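Local coordinates for protein dipicolinate synthase subunit A (Bacillus halodurans, PDB 3D4O) that probably acts as the NAD(P)-dependent oxidoreductase subunit of dipicolinate synthase, the enzyme that makes the dipicolinic acid stored in bacterial spores, at residues S32-D40 with T77-V85; N133-M144 with V265-A273. All blocks are in the same frame, centred on the assembly; numbering follows the deposited sequence.

Contact 1. Residues S32-D40 with T77-V85; sequences SLVGFDQLD and TIFSNESIV
At the C-terminal end of strand 30-34, in the Rossmann-like N-terminal domain, the turn that follows the strand is gripped by T77 and S80 of the loop leading from strand 61-63 to helix 88-92. T77 OG1 donates to G35 O at 2.7 Å, reaching it 28° out of the carbonyl plane. A chi1 of 178° swings the hydroxyl opposite its own N, where it also accepts from F79 N in an ST turn. A valine at T77 would probably leave G35 O without this donor and F79 N without its acceptor, so that the ST turn would be lost and the 77-79 backbone become freer to move. G35 has a positive phi, and a CB here would clash with I84 CD1, which packs 3.5 Å from G35 CA, so glycine suits the place twice over.

Strand 30-34 lies between strands 7-11 and 46-49 in the parallel sheet, and beyond its end F36 to L39 form a type I beta turn. Q38 N, inside that turn, donates to F79 O at 2.9 Å, fastening backbone to backbone. D37 turns its carboxylate to S80: S80 OG gives its proton to D37 OD2 at 2.8 Å, on the syn side, while accepting from E82 N in a second ST turn. A water links D37 OD1 to N81 N, so both carboxylate oxygens are tied to the partner loop. The rings of F36 and F79 are nearly parallel, 22° apart, but displaced so far that little of one lies over the other; F36 CE2 comes to 3.3 Å from F79 CD2. Both phenyl groups also touch helix 15-26, F36 on I21 and F79 on L18, and L39 CD1 approaches F79 CE1 at 4.4 Å.

Contact 2. Residues N133-M144 with V265-A273; sequences NSIPTAEGTIMM and VPGLPGIVA
L268 sits as a knob among T137, G140, T141 and M144, where the short helix 268-272 crosses the long helix 127-148 at 73°, the segment axes 8.0 Å apart. This helix-helix packing lies in the domain of the alanine dehydrogenase/PNT C-terminal family, a Rossmann fold. L268 CD1 lies 3.6 Å from T141 OG1 and also approaches T137 O, while CD2 faces M144 SE. G140 suits the crossing because a CB would clash with L268 CB. Toward the start of the long helix, the P269 ring lies against P136, with P269 CG also 3.3 Å from N133 OD1, and P136 CB meets A273 CB at 3.7 Å; these compact groups allow close approach. V272 divides its branches: CG2 packs by P136 O, and CG1 meets M143 CE at 3.7 Å. M143 and M144 are both selenomethionine, and M144 SE comes tip to tip with V265 CG1 (3.5 Å).

Farther out, I241 touches T141, M144 and V265, while E139 is hydrogen-bonded to the backbone N of I153 and H154 of the second subunit. Threonine's hydroxyl can bond back to the preceding turn: T141 OG1 donates to T137 O at 2.8 Å, from the face of that carbonyl opposite T141 N.

From the N terminus, the chain enters contact 1 at the end of strand 30-34, passes through strands 46-49 and 61-63, and closes this 36-residue loop at 77-85, joining a strand end to a loop within the N-terminal sheet domain. It then completes that sheet with strands 99-102 and 119-122 before helix 127-148 opens contact 2. The second loop is far longer: its 120 intervening residues take in strands 157-161 to 261-264, the whole second parallel sheet, before 265-273 brings the short helix after the last strand back onto helix 127-148. The contacts follow in series, neither nested nor crossing. The centres of contact 1 and contact 2 lie 23 Å apart, and they do not touch.

Contact 1. Residues S32-D40 with T77-V85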
# COMPACT_ATOMS: atom_id res chain seq x y z
N SER C 32 -22.23 -17.89 22.34
CA SER C 32 -22.30 -19.02 21.41
C SER C 32 -21.61 -18.56 20.15
O SER C 32 -21.99 -17.55 19.55
CB SER C 32 -23.74 -19.42 21.12
OG SER C 32 -24.34 -19.98 22.27
N LEU C 33 -20.56 -19.29 19.76
CA LEU C 33 -19.69 -18.85 18.64
C LEU C 33 -19.73 -19.73 17.41
O LEU C 33 -19.20 -20.85 17.39
CB LEU C 33 -18.25 -18.71 19.16
CG LEU C 33 -17.22 -18.00 18.29
CD1 LEU C 33 -17.61 -16.53 18.08
CD2 LEU C 33 -15.80 -18.15 18.95
N VAL C 34 -20.33 -19.19 16.36
CA VAL C 34 -20.51 -19.92 15.10
C VAL C 34 -19.60 -19.42 14.00
O VAL C 34 -19.51 -18.20 13.75
CB VAL C 34 -22.00 -19.86 14.63
CG1 VAL C 34 -22.23 -20.73 13.41
CG2 VAL C 34 -22.94 -20.24 15.74
N GLY C 35 -18.90 -20.36 13.38
CA GLY C 35 -18.02 -20.06 12.23
C GLY C 35 -16.56 -19.88 12.57
O GLY C 35 -15.77 -19.44 11.73
N PHE C 36 -16.19 -20.27 13.77
CA PHE C 36 -14.81 -20.09 14.24
C PHE C 36 -14.11 -21.40 14.60
O PHE C 36 -13.28 -21.46 15.49
CB PHE C 36 -14.80 -19.14 15.43
CG PHE C 36 -15.22 -17.73 15.10
CD1 PHE C 36 -16.56 -17.39 14.99
CD2 PHE C 36 -14.27 -16.75 14.92
CE1 PHE C 36 -16.95 -16.09 14.70
CE2 PHE C 36 -14.66 -15.44 14.63
CZ PHE C 36 -16.01 -15.12 14.52
N ASP C 37 -14.44 -22.46 13.88
CA ASP C 37 -13.85 -23.76 14.17
C ASP C 37 -12.34 -23.76 13.98
O ASP C 37 -11.63 -24.51 14.66
CB ASP C 37 -14.52 -24.89 13.38
CG ASP C 37 -14.70 -24.55 11.94
OD1 ASP C 37 -13.71 -24.52 11.21
OD2 ASP C 37 -15.85 -24.31 11.55
N GLN C 38 -11.84 -22.87 13.12
CA GLN C 38 -10.39 -22.78 12.89
C GLN C 38 -9.69 -21.97 13.97
O GLN C 38 -8.48 -22.00 14.09
CB GLN C 38 -10.07 -22.18 11.53
CG GLN C 38 -10.50 -23.07 10.40
CD GLN C 38 -10.32 -22.42 9.04
OE1 GLN C 38 -10.72 -22.98 8.03
NE2 GLN C 38 -9.73 -21.23 9.02
N LEU C 39 -10.47 -21.25 14.75
CA LEU C 39 -9.93 -20.42 15.84
C LEU C 39 -9.42 -21.33 16.95
O LEU C 39 -10.17 -21.94 17.70
CB LEU C 39 -10.98 -19.44 16.38
CG LEU C 39 -10.48 -18.46 17.44
CD1 LEU C 39 -9.34 -17.63 16.86
CD2 LEU C 39 -11.62 -17.57 17.93
N ASP C 40 -8.12 -21.39 17.04
CA ASP C 40 -7.45 -22.29 17.99
C ASP C 40 -7.75 -21.86 19.42
O ASP C 40 -7.94 -22.68 20.31
CB ASP C 40 -5.94 -22.31 17.71
CG ASP C 40 -5.27 -23.53 18.24
OD1 ASP C 40 -5.94 -24.33 18.94
OD2 ASP C 40 -4.07 -23.70 17.94
N THR C 77 -17.24 -15.85 6.92
CA THR C 77 -16.26 -16.13 7.97
C THR C 77 -14.95 -16.61 7.39
O THR C 77 -14.92 -17.47 6.50
CB THR C 77 -16.74 -17.22 8.95
OG1 THR C 77 -15.69 -17.46 9.89
CG2 THR C 77 -17.07 -18.52 8.22
N ILE C 78 -13.87 -16.04 7.91
CA ILE C 78 -12.52 -16.41 7.49
C ILE C 78 -11.96 -17.49 8.44
O ILE C 78 -10.81 -17.86 8.31
CB ILE C 78 -11.52 -15.20 7.46
CG1 ILE C 78 -11.18 -14.70 8.88
CG2 ILE C 78 -12.01 -14.06 6.54
CD1 ILE C 78 -10.12 -13.58 8.92
N PHE C 79 -12.77 -17.92 9.41
CA PHE C 79 -12.31 -18.90 10.43
C PHE C 79 -12.98 -20.26 10.28
O PHE C 79 -13.06 -21.05 11.21
CB PHE C 79 -12.56 -18.40 11.85
CG PHE C 79 -11.85 -17.12 12.18
CD1 PHE C 79 -10.53 -17.13 12.54
CD2 PHE C 79 -12.52 -15.91 12.13
CE1 PHE C 79 -9.86 -15.95 12.83
CE2 PHE C 79 -11.86 -14.74 12.44
CZ PHE C 79 -10.54 -14.76 12.77
N SER C 80 -13.49 -20.48 9.08
CA SER C 80 -14.18 -21.74 8.72
C SER C 80 -14.49 -21.79 7.23
O SER C 80 -14.72 -20.78 6.57
CB SER C 80 -15.50 -21.88 9.48
OG SER C 80 -16.21 -23.04 9.05
N ASN C 81 -14.48 -23.02 6.74
CA ASN C 81 -14.76 -23.30 5.34
C ASN C 81 -16.21 -23.72 5.22
O ASN C 81 -16.71 -23.99 4.12
CB ASN C 81 -13.85 -24.41 4.81
CG ASN C 81 -12.43 -23.93 4.58
OD1 ASN C 81 -12.21 -22.85 4.03
ND2 ASN C 81 -11.46 -24.75 4.96
N GLU C 82 -16.88 -23.77 6.37
CA GLU C 82 -18.29 -24.19 6.45
C GLU C 82 -19.24 -23.06 6.10
O GLU C 82 -19.04 -21.89 6.44
CB GLU C 82 -18.63 -24.76 7.83
N SER C 83 -20.30 -23.47 5.41
CA SER C 83 -21.39 -22.59 4.97
C SER C 83 -22.31 -22.31 6.13
O SER C 83 -22.70 -23.23 6.85
CB SER C 83 -22.22 -23.25 3.85
OG SER C 83 -21.38 -23.67 2.78
N ILE C 84 -22.66 -21.04 6.30
CA ILE C 84 -23.53 -20.60 7.40
C ILE C 84 -24.66 -19.73 6.88
O ILE C 84 -24.44 -18.65 6.37
CB ILE C 84 -22.69 -19.84 8.46
CG1 ILE C 84 -21.58 -20.74 8.99
CG2 ILE C 84 -23.55 -19.37 9.62
CD1 ILE C 84 -20.57 -19.99 9.81
N VAL C 85 -25.87 -20.24 6.97
CA VAL C 85 -27.04 -19.49 6.51
C VAL C 85 -27.97 -19.18 7.66
O VAL C 85 -28.38 -20.06 8.41
CB VAL C 85 -27.83 -20.22 5.39
CG1 VAL C 85 -29.03 -19.39 4.98
CG2 VAL C 85 -26.94 -20.47 4.18
O HOH W 1 -13.57 -25.40 8.29

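Contact 2. Residues N133-M144 with V265-A273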
# COMPACT_ATOMS: atom_id res chain seq x y z
N ASN C 133 -14.28 4.43 11.08
CA ASN C 133 -13.99 3.26 10.23
C ASN C 133 -13.42 3.68 8.86
O ASN C 133 -12.79 2.87 8.17
CB ASN C 133 -15.27 2.41 10.10
CG ASN C 133 -15.06 1.12 9.36
OD1 ASN C 133 -14.37 0.20 9.85
ND2 ASN C 133 -15.66 1.01 8.19
N SER C 134 -13.65 4.94 8.50
CA SER C 134 -13.14 5.52 7.25
C SER C 134 -11.62 5.62 7.30
O SER C 134 -10.97 5.67 6.26
CB SER C 134 -13.68 6.92 6.93
OG SER C 134 -13.18 7.93 7.79
N ILE C 135 -11.07 5.64 8.51
CA ILE C 135 -9.60 5.78 8.68
C ILE C 135 -8.86 4.51 8.18
O ILE C 135 -8.05 4.57 7.26
CB ILE C 135 -9.21 6.18 10.10
CG1 ILE C 135 -9.81 7.56 10.41
CG2 ILE C 135 -7.69 6.26 10.23
CD1 ILE C 135 -9.64 8.00 11.84
N PRO C 136 -9.16 3.35 8.77
CA PRO C 136 -8.50 2.21 8.19
C PRO C 136 -8.93 1.92 6.74
O PRO C 136 -8.17 1.33 5.98
CB PRO C 136 -8.90 1.04 9.12
CG PRO C 136 -10.21 1.52 9.79
CD PRO C 136 -9.95 3.02 9.96
N THR C 137 -10.15 2.28 6.37
CA THR C 137 -10.60 2.06 5.00
C THR C 137 -9.68 2.81 4.03
O THR C 137 -9.26 2.26 3.00
CB THR C 137 -12.06 2.45 4.75
OG1 THR C 137 -12.92 1.63 5.56
CG2 THR C 137 -12.41 2.25 3.30
N ALA C 138 -9.33 4.05 4.40
CA ALA C 138 -8.43 4.94 3.58
C ALA C 138 -7.05 4.37 3.52
O ALA C 138 -6.40 4.37 2.47
CB ALA C 138 -8.35 6.34 4.12
N GLU C 139 -6.61 3.85 4.66
CA GLU C 139 -5.31 3.23 4.76
C GLU C 139 -5.23 2.07 3.82
O GLU C 139 -4.27 1.92 3.08
CB GLU C 139 -4.95 2.80 6.18
CG GLU C 139 -4.60 4.03 7.01
CD GLU C 139 -4.02 3.75 8.39
OE1 GLU C 139 -3.52 2.62 8.67
OE2 GLU C 139 -4.00 4.72 9.19
N GLY C 140 -6.27 1.26 3.81
CA GLY C 140 -6.30 0.11 2.93
C GLY C 140 -6.36 0.52 1.47
O GLY C 140 -5.77 -0.12 0.62
N THR C 141 -7.09 1.59 1.20
CA THR C 141 -7.23 2.10 -0.17
C THR C 141 -5.88 2.61 -0.68
O THR C 141 -5.47 2.37 -1.78
CB THR C 141 -8.30 3.24 -0.23
OG1 THR C 141 -9.56 2.70 0.21
CG2 THR C 141 -8.46 3.80 -1.69
N ILE C 142 -5.15 3.27 0.19
CA ILE C 142 -3.83 3.79 -0.15
C ILE C 142 -2.89 2.62 -0.40
O ILE C 142 -2.16 2.59 -1.38
CB ILE C 142 -3.33 4.71 0.96
CG1 ILE C 142 -3.97 6.08 0.77
CG2 ILE C 142 -1.79 4.84 1.01
CD1 ILE C 142 -3.83 6.94 2.02
N MSE C 143 -2.92 1.65 0.51
CA MSE C 143 -2.05 0.47 0.38
C MSE C 143 -2.33 -0.20 -0.96
O MSE C 143 -1.43 -0.58 -1.68
CB MSE C 143 -2.26 -0.52 1.53
CG MSE C 143 -1.61 -1.88 1.27
SE MSE C 143 -2.32 -3.30 2.43
CE MSE C 143 -4.08 -3.56 1.56
N MSE C 144 -3.60 -0.30 -1.32
CA MSE C 144 -3.96 -0.96 -2.59
C MSE C 144 -3.50 -0.19 -3.84
O MSE C 144 -3.09 -0.78 -4.85
CB MSE C 144 -5.47 -1.12 -2.76
CG MSE C 144 -6.24 -1.64 -1.57
SE MSE C 144 -7.39 -3.11 -2.09
CE MSE C 144 -5.61 -4.03 -2.13
N VAL C 265 -13.87 -3.49 -3.55
CA VAL C 265 -13.02 -3.81 -2.40
C VAL C 265 -13.63 -3.57 -1.00
O VAL C 265 -13.39 -2.53 -0.38
CB VAL C 265 -11.73 -3.00 -2.46
CG1 VAL C 265 -10.81 -3.39 -1.32
CG2 VAL C 265 -11.02 -3.19 -3.84
N PRO C 266 -14.42 -4.52 -0.51
CA PRO C 266 -14.93 -4.38 0.85
C PRO C 266 -14.03 -4.97 1.90
O PRO C 266 -13.09 -5.67 1.59
CB PRO C 266 -16.22 -5.20 0.81
CG PRO C 266 -15.88 -6.34 -0.14
CD PRO C 266 -14.96 -5.71 -1.19
N GLY C 267 -14.35 -4.66 3.15
CA GLY C 267 -13.71 -5.25 4.31
C GLY C 267 -12.29 -4.81 4.60
O GLY C 267 -11.61 -5.43 5.40
N LEU C 268 -11.88 -3.71 3.98
CA LEU C 268 -10.49 -3.21 4.17
C LEU C 268 -10.08 -3.03 5.64
O LEU C 268 -8.95 -3.35 6.00
CB LEU C 268 -10.22 -1.91 3.38
CG LEU C 268 -10.05 -2.11 1.87
CD1 LEU C 268 -9.98 -0.78 1.14
CD2 LEU C 268 -8.79 -2.91 1.62
N PRO C 269 -10.98 -2.50 6.50
CA PRO C 269 -10.58 -2.36 7.92
C PRO C 269 -10.27 -3.69 8.60
O PRO C 269 -9.38 -3.78 9.45
CB PRO C 269 -11.81 -1.68 8.55
CG PRO C 269 -12.38 -0.88 7.39
CD PRO C 269 -12.27 -1.85 6.24
N GLY C 270 -10.94 -4.74 8.16
CA GLY C 270 -10.73 -6.08 8.73
C GLY C 270 -9.42 -6.64 8.22
O GLY C 270 -8.79 -7.49 8.83
N ILE C 271 -9.00 -6.14 7.08
CA ILE C 271 -7.76 -6.62 6.45
C ILE C 271 -6.53 -5.84 6.95
O ILE C 271 -5.48 -6.41 7.22
CB ILE C 271 -7.84 -6.51 4.93
CG1 ILE C 271 -8.77 -7.59 4.40
CG2 ILE C 271 -6.46 -6.63 4.29
CD1 ILE C 271 -9.38 -7.28 3.00
N VAL C 272 -6.69 -4.53 7.09
CA VAL C 272 -5.54 -3.70 7.44
C VAL C 272 -5.45 -3.21 8.86
O VAL C 272 -4.39 -2.88 9.31
CB VAL C 272 -5.36 -2.50 6.47
CG1 VAL C 272 -5.19 -3.01 5.03
CG2 VAL C 272 -6.50 -1.45 6.61
N ALA C 273 -6.55 -3.13 9.59
CA ALA C 273 -6.45 -2.64 10.97
C ALA C 273 -7.50 -3.32 11.85
O ALA C 273 -8.27 -2.64 12.53
CB ALA C 273 -6.63 -1.12 11.00